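Local coordinates for protein putative mandelate racemase (Salmonella typhimurium, PDB 2O56) that is of unknown function, but binds magnesium as a member of the enolase superfamily and may act as a hydro-lyase, at residues G93-A98 / I275-G280; T361-Y366 / G382-E387. One frame throughout, in Å; residues are numbered along the deposited sequence.

Contact 1. Residues G93-A98 / I275-G280; sequences GIFSAA and IYWRWG
Gly93 sets its CA over one face of the Tyr276 ring, a CH-pi contact. CA is 3.8 Å from the ring centroid and 29° off the ring normal, and it comes closest to CE2, at 3.4 Å from Gly93 CA. With no side chain on Gly93, the ring can lie directly against the first turn of helix 93-114. Tyr276 CG, anti to the carbonyl carbon (chi1 -40°), starts the ring toward Gly93.

The polar part is a single, weak hydrogen bond. Trp277 NE1 lies 3.0 Å from Ser96 OG, but the N-H points well off the line to the oxygen (125°). The stronger partner of Ser96 OG is the carbonyl oxygen of Thr299, so the indole is a secondary donor to a hydroxyl already engaged.

Apolar contact is thin: Phe95 CD2 meets the indole at its edge, near the indole plane, 4.3 Å from Trp277 CZ2. Beyond the two segments, Trp78 packs edge-to-face on Trp277, and Gly90 of a second subunit packs on Tyr276, placing the contact at a subunit interface.

The contact joins the N-terminal domain to the barrel-like C-terminal domain, the two-domain plan of the enolase superfamily. Helix 93-114 meets the turn that leads from strand 269-271 into helix 277-286. The Tyr276 side chain is about 7 Å from that of the magnesium ligand Glu273 and about 12 Å from the metal itself. Every touching residue is buried, and the chemistry implies that between these two segments the fit rests on ring surface and glycine backbone, while the stronger polar tie of Ser96 to the C-terminal domain goes to Thr299.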
loop_
_atom_site.group_PDB
_atom_site.type_symbol
_atom_site.label_atom_id
_atom_site.label_comp_id
_atom_site.label_asym_id
_atom_site.label_seq_id
_atom_site.Cartn_x
_atom_site.Cartn_y
_atom_site.Cartn_z
ATOM N N GLY A 93 7.614 29.334 4.774
ATOM C CA GLY A 93 8.994 29.726 5.058
ATOM C C GLY A 93 9.178 31.105 5.686
ATOM O O GLY A 93 9.961 31.268 6.604
ATOM N N ILE A 94 8.443 32.091 5.200
ATOM C CA ILE A 94 8.435 33.419 5.830
ATOM C C ILE A 94 7.836 33.362 7.232
ATOM O O ILE A 94 8.406 33.913 8.194
ATOM C CB ILE A 94 7.605 34.436 5.028
ATOM C CG1 ILE A 94 7.994 34.425 3.549
ATOM C CG2 ILE A 94 7.666 35.855 5.703
ATOM C CD1 ILE A 94 9.486 34.642 3.236
ATOM N N PHE A 95 6.688 32.701 7.351
ATOM C CA PHE A 95 6.047 32.566 8.646
ATOM C C PHE A 95 6.985 31.898 9.666
ATOM O O PHE A 95 7.226 32.428 10.751
ATOM C CB PHE A 95 4.754 31.768 8.538
ATOM C CG PHE A 95 3.852 31.986 9.704
ATOM C CD1 PHE A 95 2.835 32.914 9.632
ATOM C CD2 PHE A 95 4.063 31.324 10.906
ATOM C CE1 PHE A 95 2.034 33.147 10.713
ATOM C CE2 PHE A 95 3.240 31.577 12.009
ATOM C CZ PHE A 95 2.233 32.477 11.891
ATOM N N SER A 96 7.536 30.756 9.264
ATOM C CA SER A 96 8.435 29.954 10.082
ATOM C C SER A 96 9.694 30.707 10.495
ATOM O O SER A 96 10.089 30.632 11.652
ATOM C CB SER A 96 8.854 28.711 9.328
ATOM O OG SER A 96 9.700 27.913 10.124
ATOM N N ALA A 97 10.321 31.408 9.552
ATOM C CA ALA A 97 11.567 32.143 9.834
ATOM C C ALA A 97 11.377 33.262 10.857
ATOM O O ALA A 97 12.246 33.512 11.704
ATOM C CB ALA A 97 12.199 32.675 8.541
ATOM N N ALA A 98 10.230 33.917 10.811
ATOM C CA ALA A 98 9.896 34.892 11.854
ATOM C C ALA A 98 9.629 34.282 13.222
ATOM O O ALA A 98 10.084 34.827 14.220
ATOM C CB ALA A 98 8.749 35.784 11.423
ATOM N N ILE A 275 12.456 22.905 4.269
ATOM C CA ILE A 275 11.448 22.044 4.877
ATOM C C ILE A 275 11.286 22.477 6.345
ATOM O O ILE A 275 12.268 22.601 7.080
ATOM C CB ILE A 275 11.945 20.586 4.856
ATOM C CG1 ILE A 275 12.263 20.119 3.431
ATOM C CG2 ILE A 275 10.927 19.667 5.442
ATOM C CD1 ILE A 275 12.915 18.668 3.370
ATOM N N TYR A 276 10.054 22.735 6.759
ATOM C CA TYR A 276 9.806 23.455 8.010
ATOM C C TYR A 276 8.976 22.651 8.989
ATOM O O TYR A 276 7.958 22.065 8.613
ATOM C CB TYR A 276 9.124 24.807 7.730
ATOM C CG TYR A 276 9.660 25.513 6.522
ATOM C CD1 TYR A 276 11.011 25.877 6.447
ATOM C CD2 TYR A 276 8.839 25.791 5.441
ATOM C CE1 TYR A 276 11.537 26.507 5.335
ATOM C CE2 TYR A 276 9.360 26.424 4.307
ATOM C CZ TYR A 276 10.717 26.775 4.277
ATOM O OH TYR A 276 11.230 27.429 3.186
ATOM N N TRP A 277 9.421 22.654 10.248
ATOM C CA TRP A 277 8.710 22.062 11.396
ATOM C C TRP A 277 8.696 20.533 11.350
ATOM O O TRP A 277 9.081 19.926 10.350
ATOM C CB TRP A 277 7.301 22.640 11.610
ATOM C CG TRP A 277 7.184 24.144 11.557
ATOM C CD1 TRP A 277 8.178 25.062 11.716
ATOM C CD2 TRP A 277 5.978 24.891 11.354
ATOM N NE1 TRP A 277 7.667 26.334 11.601
ATOM C CE2 TRP A 277 6.319 26.256 11.391
ATOM C CE3 TRP A 277 4.638 24.530 11.136
ATOM C CZ2 TRP A 277 5.376 27.271 11.201
ATOM C CZ3 TRP A 277 3.699 25.547 10.963
ATOM C CH2 TRP A 277 4.073 26.899 11.006
ATOM N N ARG A 278 8.307 19.911 12.455
ATOM C CA ARG A 278 8.105 18.461 12.473
ATOM C C ARG A 278 7.184 18.026 11.309
ATOM O O ARG A 278 7.433 17.024 10.657
ATOM C CB ARG A 278 7.423 18.063 13.789
ATOM C CG ARG A 278 8.321 17.988 15.028
ATOM C CD ARG A 278 7.438 18.027 16.283
ATOM N NE ARG A 278 6.907 19.376 16.532
ATOM C CZ ARG A 278 6.037 19.680 17.498
ATOM N NH1 ARG A 278 5.590 18.735 18.307
ATOM N NH2 ARG A 278 5.612 20.930 17.663
ATOM N N TRP A 279 6.099 18.775 11.091
ATOM C CA TRP A 279 5.142 18.466 10.033
ATOM C C TRP A 279 5.794 18.413 8.628
ATOM O O TRP A 279 5.459 17.555 7.801
ATOM C CB TRP A 279 3.990 19.465 10.065
ATOM C CG TRP A 279 3.137 19.364 11.300
ATOM C CD1 TRP A 279 1.959 18.656 11.436
ATOM C CD2 TRP A 279 3.357 20.016 12.562
ATOM N NE1 TRP A 279 1.437 18.839 12.708
ATOM C CE2 TRP A 279 2.274 19.657 13.421
ATOM C CE3 TRP A 279 4.354 20.877 13.054
ATOM C CZ2 TRP A 279 2.177 20.111 14.749
ATOM C CZ3 TRP A 279 4.261 21.315 14.374
ATOM C CH2 TRP A 279 3.168 20.942 15.201
ATOM N N GLY A 280 6.743 19.306 8.376
ATOM C CA GLY A 280 7.369 19.376 7.057
ATOM C C GLY A 280 8.312 18.213 6.831
ATOM O O GLY A 280 8.464 17.722 5.704
#

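Contact 2. Residues T361-Y366 / G382-E387; sequences TCKYNY and GQELTE
Cys362 and Leu385 form a single antiparallel beta bridge, a non-hydrogen-bonded pair with CA atoms 4.1 Å apart, between two loops of the enolase-type C-terminal domain. Backbone bonds flank the pair: Lys363 N to Glu384 O at 2.7 Å and Thr386 N to Thr361 O at 3.1 Å.

Beyond the bridge, the Gln383 amide stands in for backbone. The bend at chi2 (58°) turns CD back toward the other segment; there Gln383 OE1 accepts from Tyr364 N, in the carbonyl plane on a lone pair, while Gln383 NE2 donates to Tyr364 O at 2.8 Å and 170°. OE1 also accepts from Glu384 N, so two amides grip one buried oxygen.

Exposed Lys363 and partly exposed Glu384 form a salt bridge. Their side chains lie side by side, pointing the same way, with Lys363 NZ 2.8 Å from Glu384 OE1; Glu384 OE2 has a second salt-bridge partner, Lys112. Apolar contact is slight, with Cys362 SG 3.8 Å from Leu385 CD2. Thr386 is the N-cap of helix 387-392, its OG1 bonded to Thr389 OG1.

At the far end, the Tyr366 hydroxyl OH donates to Gly382 O at 2.6 Å, in the carbonyl plane on a lone pair.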
loop_
_atom_site.group_PDB
_atom_site.type_symbol
_atom_site.label_atom_id
_atom_site.label_comp_id
_atom_site.label_asym_id
_atom_site.label_seq_id
_atom_site.Cartn_x
_atom_site.Cartn_y
_atom_site.Cartn_z
ATOM N N THR A 361 29.607 42.393 13.144
ATOM C CA THR A 361 28.219 42.678 13.525
ATOM C C THR A 361 27.937 42.263 14.956
ATOM O O THR A 361 27.025 42.806 15.577
ATOM C CB THR A 361 27.155 42.028 12.575
ATOM O OG1 THR A 361 27.265 40.600 12.601
ATOM C CG2 THR A 361 27.314 42.518 11.150
ATOM N N CYS A 362 28.731 41.325 15.483
ATOM C CA CYS A 362 28.418 40.705 16.783
ATOM C C CYS A 362 29.499 40.844 17.848
ATOM O O CYS A 362 30.646 41.101 17.526
ATOM C CB CYS A 362 27.983 39.242 16.614
ATOM S SG CYS A 362 26.338 39.097 15.840
ATOM N N LYS A 363 29.120 40.676 19.112
ATOM C CA LYS A 363 30.023 40.926 20.240
ATOM C C LYS A 363 31.206 39.967 20.340
ATOM O O LYS A 363 32.300 40.381 20.733
ATOM C CB LYS A 363 29.248 40.943 21.565
ATOM C CG LYS A 363 29.858 41.829 22.634
ATOM C CD LYS A 363 29.168 41.659 23.975
ATOM C CE LYS A 363 28.261 42.846 24.299
ATOM N NZ LYS A 363 27.059 42.904 23.417
ATOM N N TYR A 364 30.991 38.694 19.997
ATOM C CA TYR A 364 31.976 37.644 20.254
ATOM C C TYR A 364 32.378 36.954 18.962
ATOM O O TYR A 364 31.557 36.783 18.056
ATOM C CB TYR A 364 31.426 36.619 21.254
ATOM C CG TYR A 364 30.928 37.235 22.541
ATOM C CD1 TYR A 364 31.819 37.670 23.526
ATOM C CD2 TYR A 364 29.567 37.393 22.772
ATOM C CE1 TYR A 364 31.359 38.241 24.709
ATOM C CE2 TYR A 364 29.096 37.966 23.945
ATOM C CZ TYR A 364 29.999 38.387 24.908
ATOM O OH TYR A 364 29.528 38.949 26.071
ATOM N N ASN A 365 33.640 36.573 18.853
ATOM C CA ASN A 365 34.119 35.954 17.621
ATOM C C ASN A 365 34.457 34.496 17.857
ATOM O O ASN A 365 35.466 34.173 18.479
ATOM C CB ASN A 365 35.320 36.711 17.029
ATOM C CG ASN A 365 35.481 36.481 15.519
ATOM O OD1 ASN A 365 34.656 35.822 14.880
ATOM N ND2 ASN A 365 36.554 37.017 14.951
ATOM N N TYR A 366 33.579 33.618 17.387
ATOM C CA TYR A 366 33.839 32.190 17.428
ATOM C C TYR A 366 34.310 31.741 16.057
ATOM O O TYR A 366 33.592 31.866 15.060
ATOM C CB TYR A 366 32.590 31.423 17.862
ATOM C CG TYR A 366 32.016 31.921 19.168
ATOM C CD1 TYR A 366 32.659 31.661 20.379
ATOM C CD2 TYR A 366 30.834 32.650 19.196
ATOM C CE1 TYR A 366 32.143 32.131 21.570
ATOM C CE2 TYR A 366 30.310 33.123 20.384
ATOM C CZ TYR A 366 30.966 32.858 21.564
ATOM O OH TYR A 366 30.444 33.315 22.752
ATOM N N GLY A 382 25.111 32.878 23.705
ATOM C CA GLY A 382 26.513 33.310 23.789
ATOM C C GLY A 382 26.921 34.245 22.665
ATOM O O GLY A 382 28.108 34.330 22.308
ATOM N N GLN A 383 25.933 34.939 22.104
ATOM C CA GLN A 383 26.133 35.819 20.963
ATOM C C GLN A 383 25.114 36.946 20.963
ATOM O O GLN A 383 23.964 36.765 21.369
ATOM C CB GLN A 383 26.115 35.031 19.650
ATOM C CG GLN A 383 26.662 35.810 18.433
ATOM C CD GLN A 383 28.101 36.306 18.608
ATOM O OE1 GLN A 383 28.351 37.274 19.334
ATOM N NE2 GLN A 383 29.048 35.668 17.900
ATOM N N GLU A 384 25.557 38.131 20.547
ATOM C CA GLU A 384 24.763 39.351 20.650
ATOM C C GLU A 384 25.282 40.303 19.589
ATOM O O GLU A 384 26.476 40.322 19.311
ATOM C CB GLU A 384 24.991 40.024 22.014
ATOM C CG GLU A 384 24.307 39.372 23.202
ATOM C CD GLU A 384 24.343 40.243 24.444
ATOM O OE1 GLU A 384 25.002 41.307 24.402
ATOM O OE2 GLU A 384 23.715 39.858 25.456
ATOM N N LEU A 385 24.403 41.116 19.016
ATOM C CA LEU A 385 24.850 42.216 18.153
ATOM C C LEU A 385 25.624 43.233 19.000
ATOM O O LEU A 385 25.348 43.392 20.195
ATOM C CB LEU A 385 23.640 42.899 17.518
ATOM C CG LEU A 385 22.822 42.174 16.449
ATOM C CD1 LEU A 385 21.736 43.117 16.003
ATOM C CD2 LEU A 385 23.709 41.770 15.267
ATOM N N THR A 386 26.576 43.925 18.388
ATOM C CA THR A 386 27.301 44.995 19.107
ATOM C C THR A 386 26.427 46.225 19.213
ATOM O O THR A 386 25.539 46.420 18.374
ATOM C CB THR A 386 28.572 45.431 18.368
ATOM O OG1 THR A 386 28.207 46.015 17.115
ATOM C CG2 THR A 386 29.503 44.269 18.143
ATOM N N GLU A 387 26.705 47.073 20.207
ATOM C CA GLU A 387 26.013 48.362 20.353
ATOM C C GLU A 387 26.104 49.237 19.100
ATOM O O GLU A 387 25.133 49.893 18.717
ATOM C CB GLU A 387 26.544 49.138 21.566
ATOM C CG GLU A 387 26.064 48.608 22.920
ATOM C CD GLU A 387 24.551 48.659 23.083
ATOM O OE1 GLU A 387 23.916 49.631 22.607
ATOM O OE2 GLU A 387 23.997 47.726 23.699
#

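Overall arrangement
Contact 1 is wholly buried and joins the two domains at a subunit interface, whereas contact 2 is partly buried, is touched by no other chain and lies away from the metal site. Their centres are 26 Å apart and their nearest atoms about 14 Å apart. Sequence separation differs as well: contact 1 brings together segments 177 residues apart, contact 2 segments only 16 apart. The chemistry follows the setting, with aromatic faces and edges and one weak bond in contact 1, against backbone, amide and ionic bonds in contact 2. Helix 93-114 relates them: its start builds contact 1, and its Lys112 pairs with Glu384 of contact 2.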